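Long-range contact in intracellular protein transport protein USO1 (PDB 6LSU), which is required for protein transport from the ER to the Golgi complex, acting as a dimeric membrane tether whose globular head makes up this chain: residues 413-424 / 512-520. Residues are numbered along the deposited sequence; the frame is centred on the assembly and turned at random.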
loop_
_atom_site.group_PDB
_atom_site.type_symbol
_atom_site.label_atom_id
_atom_site.label_comp_id
_atom_site.label_asym_id
_atom_site.label_seq_id
_atom_site.Cartn_x
_atom_site.Cartn_y
_atom_site.Cartn_z
ATOM N N LEU A 413 -5.340 8.049 -18.807
ATOM C CA LEU A 413 -5.999 9.219 -19.475
ATOM C C LEU A 413 -7.485 8.941 -19.691
ATOM O O LEU A 413 -8.276 9.797 -19.256
ATOM C CB LEU A 413 -5.371 9.496 -20.848
ATOM C CG LEU A 413 -3.935 9.985 -20.831
ATOM C CD1 LEU A 413 -3.425 10.229 -22.225
ATOM C CD2 LEU A 413 -3.815 11.243 -20.003
ATOM N N TYR A 414 -7.825 7.806 -20.337
ATOM C CA TYR A 414 -9.170 7.546 -20.894
ATOM C C TYR A 414 -9.923 6.429 -20.164
ATOM O O TYR A 414 -10.986 5.996 -20.708
ATOM C CB TYR A 414 -9.096 7.191 -22.387
ATOM C CG TYR A 414 -8.320 8.171 -23.222
ATOM C CD1 TYR A 414 -8.844 9.400 -23.601
ATOM C CD2 TYR A 414 -7.021 7.857 -23.617
ATOM C CE1 TYR A 414 -8.082 10.311 -24.332
ATOM C CE2 TYR A 414 -6.257 8.753 -24.350
ATOM C CZ TYR A 414 -6.784 9.991 -24.696
ATOM O OH TYR A 414 -5.999 10.870 -25.385
ATOM N N ALA A 415 -9.428 5.919 -19.024
ATOM C CA ALA A 415 -10.067 4.745 -18.375
ATOM C C ALA A 415 -10.879 5.224 -17.187
ATOM O O ALA A 415 -10.749 4.605 -16.085
ATOM C CB ALA A 415 -9.067 3.705 -17.954
ATOM N N ASN A 416 -11.691 6.261 -17.387
ATOM C CA ASN A 416 -12.771 6.599 -16.422
ATOM C C ASN A 416 -13.939 5.648 -16.722
ATOM O O ASN A 416 -13.909 4.949 -17.772
ATOM C CB ASN A 416 -13.095 8.093 -16.438
ATOM C CG ASN A 416 -13.806 8.536 -17.700
ATOM O OD1 ASN A 416 -13.980 7.771 -18.649
ATOM N ND2 ASN A 416 -14.240 9.777 -17.714
ATOM N N SER A 417 -14.903 5.561 -15.815
ATOM C CA SER A 417 -16.031 4.585 -15.888
ATOM C C SER A 417 -15.537 3.164 -15.566
ATOM O O SER A 417 -15.864 2.693 -14.472
ATOM C CB SER A 417 -16.794 4.583 -17.225
ATOM O OG SER A 417 -16.840 5.860 -17.853
ATOM N N VAL A 418 -14.777 2.519 -16.460
ATOM C CA VAL A 418 -14.385 1.074 -16.335
ATOM C C VAL A 418 -13.335 0.848 -15.218
ATOM O O VAL A 418 -13.467 -0.192 -14.491
ATOM C CB VAL A 418 -13.915 0.475 -17.672
ATOM C CG1 VAL A 418 -13.004 1.429 -18.447
ATOM C CG2 VAL A 418 -13.250 -0.890 -17.448
ATOM N N HIS A 419 -12.355 1.745 -15.031
ATOM C CA HIS A 419 -11.307 1.608 -13.970
ATOM C C HIS A 419 -11.451 2.642 -12.849
ATOM O O HIS A 419 -11.970 3.734 -13.079
ATOM C CB HIS A 419 -9.887 1.702 -14.548
ATOM C CG HIS A 419 -9.541 0.524 -15.393
ATOM N ND1 HIS A 419 -9.848 -0.759 -15.019
ATOM C CD2 HIS A 419 -8.926 0.426 -16.584
ATOM C CE1 HIS A 419 -9.452 -1.604 -15.943
ATOM N NE2 HIS A 419 -8.877 -0.906 -16.912
ATOM N N THR A 420 -11.029 2.293 -11.651
ATOM C CA THR A 420 -11.146 3.178 -10.478
ATOM C C THR A 420 -10.066 4.275 -10.556
ATOM O O THR A 420 -9.029 4.186 -11.252
ATOM C CB THR A 420 -11.060 2.407 -9.164
ATOM O OG1 THR A 420 -9.725 1.898 -9.125
ATOM C CG2 THR A 420 -12.102 1.314 -9.066
ATOM N N PHE A 421 -10.301 5.331 -9.839
ATOM C CA PHE A 421 -9.345 6.444 -9.770
ATOM C C PHE A 421 -8.017 5.887 -9.286
ATOM O O PHE A 421 -7.027 6.242 -9.908
ATOM C CB PHE A 421 -9.892 7.568 -8.890
ATOM C CG PHE A 421 -9.003 8.776 -8.777
ATOM C CD1 PHE A 421 -8.771 9.590 -9.884
ATOM C CD2 PHE A 421 -8.329 9.046 -7.603
ATOM C CE1 PHE A 421 -7.933 10.697 -9.797
ATOM C CE2 PHE A 421 -7.484 10.138 -7.504
ATOM C CZ PHE A 421 -7.328 10.994 -8.580
ATOM N N ASP A 422 -8.025 5.033 -8.270
ATOM C CA ASP A 422 -6.829 4.385 -7.657
ATOM C C ASP A 422 -5.957 3.710 -8.733
ATOM O O ASP A 422 -4.756 3.988 -8.738
ATOM C CB ASP A 422 -7.245 3.455 -6.518
ATOM C CG ASP A 422 -7.532 4.205 -5.219
ATOM O OD1 ASP A 422 -7.428 5.474 -5.199
ATOM O OD2 ASP A 422 -7.827 3.521 -4.228
ATOM N N THR A 423 -6.553 2.905 -9.630
ATOM C CA THR A 423 -5.836 2.286 -10.774
ATOM C C THR A 423 -5.172 3.399 -11.577
ATOM O O THR A 423 -3.955 3.374 -11.783
ATOM C CB THR A 423 -6.761 1.409 -11.621
ATOM O OG1 THR A 423 -7.095 0.199 -10.950
ATOM C CG2 THR A 423 -6.184 0.994 -12.956
ATOM N N ARG A 424 -5.929 4.398 -11.998
ATOM C CA ARG A 424 -5.401 5.560 -12.769
ATOM C C ARG A 424 -4.242 6.224 -12.035
ATOM O O ARG A 424 -3.266 6.648 -12.674
ATOM C CB ARG A 424 -6.531 6.547 -13.054
ATOM C CG ARG A 424 -7.568 5.963 -14.007
ATOM C CD ARG A 424 -8.721 6.885 -14.255
ATOM N NE ARG A 424 -8.258 7.933 -15.138
ATOM C CZ ARG A 424 -8.847 9.114 -15.325
ATOM N NH1 ARG A 424 -9.965 9.418 -14.689
ATOM N NH2 ARG A 424 -8.332 9.964 -16.189
ATOM N N LEU A 512 -16.383 15.775 -18.482
ATOM C CA LEU A 512 -16.773 14.390 -18.148
ATOM C C LEU A 512 -15.563 13.501 -17.753
ATOM O O LEU A 512 -15.775 12.348 -17.425
ATOM C CB LEU A 512 -17.451 13.828 -19.389
ATOM C CG LEU A 512 -18.707 14.586 -19.824
ATOM C CD1 LEU A 512 -19.592 13.719 -20.713
ATOM C CD2 LEU A 512 -19.500 15.070 -18.602
ATOM N N ASN A 513 -14.336 13.998 -17.855
ATOM C CA ASN A 513 -13.111 13.235 -17.561
ATOM C C ASN A 513 -12.020 14.218 -17.144
ATOM O O ASN A 513 -10.934 14.215 -17.701
ATOM C CB ASN A 513 -12.703 12.397 -18.775
ATOM C CG ASN A 513 -11.537 11.482 -18.486
ATOM O OD1 ASN A 513 -11.049 11.435 -17.350
ATOM N ND2 ASN A 513 -11.094 10.766 -19.507
ATOM N N PRO A 514 -12.271 15.127 -16.192
ATOM C CA PRO A 514 -11.332 16.215 -15.929
ATOM C C PRO A 514 -9.906 15.677 -15.700
ATOM O O PRO A 514 -8.954 16.267 -16.233
ATOM C CB PRO A 514 -11.905 16.930 -14.685
ATOM C CG PRO A 514 -12.858 15.866 -14.088
ATOM C CD PRO A 514 -13.408 15.124 -15.282
ATOM N N PHE A 515 -9.802 14.554 -14.977
ATOM C CA PHE A 515 -8.530 13.980 -14.469
ATOM C C PHE A 515 -7.597 13.624 -15.644
ATOM O O PHE A 515 -6.346 13.778 -15.525
ATOM C CB PHE A 515 -8.847 12.837 -13.498
ATOM C CG PHE A 515 -9.099 13.396 -12.128
ATOM C CD1 PHE A 515 -8.072 14.014 -11.464
ATOM C CD2 PHE A 515 -10.336 13.346 -11.543
ATOM C CE1 PHE A 515 -8.272 14.577 -10.231
ATOM C CE2 PHE A 515 -10.536 13.912 -10.297
ATOM C CZ PHE A 515 -9.508 14.543 -9.655
ATOM N N LYS A 516 -8.159 13.252 -16.789
ATOM C CA LYS A 516 -7.350 13.133 -18.028
ATOM C C LYS A 516 -6.385 14.325 -18.177
ATOM O O LYS A 516 -5.200 14.132 -18.561
ATOM C CB LYS A 516 -8.251 13.159 -19.246
ATOM C CG LYS A 516 -7.520 13.276 -20.553
ATOM C CD LYS A 516 -8.349 12.807 -21.709
ATOM C CE LYS A 516 -9.380 13.836 -22.129
ATOM N NZ LYS A 516 -10.193 13.283 -23.241
ATOM N N LEU A 517 -6.864 15.545 -17.935
ATOM C CA LEU A 517 -5.993 16.727 -18.101
ATOM C C LEU A 517 -5.041 16.805 -16.903
ATOM O O LEU A 517 -3.879 17.096 -17.056
ATOM C CB LEU A 517 -6.886 17.955 -18.220
ATOM C CG LEU A 517 -6.303 19.190 -18.885
ATOM C CD1 LEU A 517 -6.681 20.388 -18.052
ATOM C CD2 LEU A 517 -4.812 19.114 -19.097
ATOM N N PHE A 518 -5.535 16.477 -15.724
ATOM C CA PHE A 518 -4.780 16.580 -14.443
ATOM C C PHE A 518 -3.533 15.680 -14.481
ATOM O O PHE A 518 -2.422 16.122 -14.209
ATOM C CB PHE A 518 -5.686 16.245 -13.274
ATOM C CG PHE A 518 -4.892 16.132 -11.994
ATOM C CD1 PHE A 518 -4.445 17.263 -11.339
ATOM C CD2 PHE A 518 -4.430 14.893 -11.565
ATOM C CE1 PHE A 518 -3.625 17.139 -10.212
ATOM C CE2 PHE A 518 -3.611 14.780 -10.459
ATOM C CZ PHE A 518 -3.214 15.899 -9.772
ATOM N N PHE A 519 -3.715 14.427 -14.885
ATOM C CA PHE A 519 -2.628 13.449 -15.132
ATOM C C PHE A 519 -1.653 13.992 -16.162
ATOM O O PHE A 519 -0.428 14.086 -15.805
ATOM C CB PHE A 519 -3.226 12.075 -15.415
ATOM C CG PHE A 519 -3.797 11.425 -14.181
ATOM C CD1 PHE A 519 -3.103 11.452 -12.981
ATOM C CD2 PHE A 519 -5.022 10.748 -14.226
ATOM C CE1 PHE A 519 -3.651 10.879 -11.834
ATOM C CE2 PHE A 519 -5.561 10.140 -13.091
ATOM C CZ PHE A 519 -4.889 10.236 -11.896
ATOM N N THR A 520 -2.131 14.390 -17.338
ATOM C CA THR A 520 -1.280 14.979 -18.420
ATOM C C THR A 520 -0.441 16.130 -17.844
ATOM O O THR A 520 0.802 16.126 -17.931
ATOM C CB THR A 520 -2.129 15.397 -19.623
ATOM O OG1 THR A 520 -2.823 14.224 -20.080
ATOM C CG2 THR A 520 -1.300 15.853 -20.797
HETATM O O HOH W 1 -11.666 12.044 -14.897
#
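The amide of Asn513 is shared between Leu413 and Arg424. A chi1 of -174°, which sets CG opposite the backbone N, carries it across to Leu413 O, where ND2 donates at 3.0 Å, on a lone pair in the carbonyl plane. Its OD1 accepts a weak bond from Arg424 NH2 at 3.3 Å and a weak N-cap bond from Lys516 N, and takes a shorter one from a water that also accepts from Arg424 NH1 and Phe515 N. Asparagine suits this place because one small amide both caps helix 514-528 and donates to a carbonyl at the end of another helix. Without the amide, as with an alanine here, Leu413 O would probably lose this donor and Lys516 N its weak side-chain cap.

Arg424 has the length to carry its guanidinium from helix 421-435 to Asn513; the group stands steeply to the Phe519 ring, at 75°, with Phe519 CE2 over one face, while NH2 also bonds to Met412 O. Phe421 points CE1 at the centre of the face that the flat Phe515 ring offers, an edge-to-face pair with centroids 4.8 Å apart; the same CE1 lies 3.7 Å from Phe519 CZ, completing an aromatic cluster. Elsewhere, apolar Leu413 packs CD2 against Thr520, crossing it at about a right angle, and Lys516 CD rests 3.6 Å from Tyr414 CE1, its bent chain carrying NZ to a salt bridge with Asp507.

The contact thus joins ARM 7 to the end of ARM 8, where helix 514-528 begins against the end of helix 404-414 and the start of helix 421-435, with helix 499-504 beside Tyr414 and Thr520 and helix 577-590 touching Phe515 and Leu517.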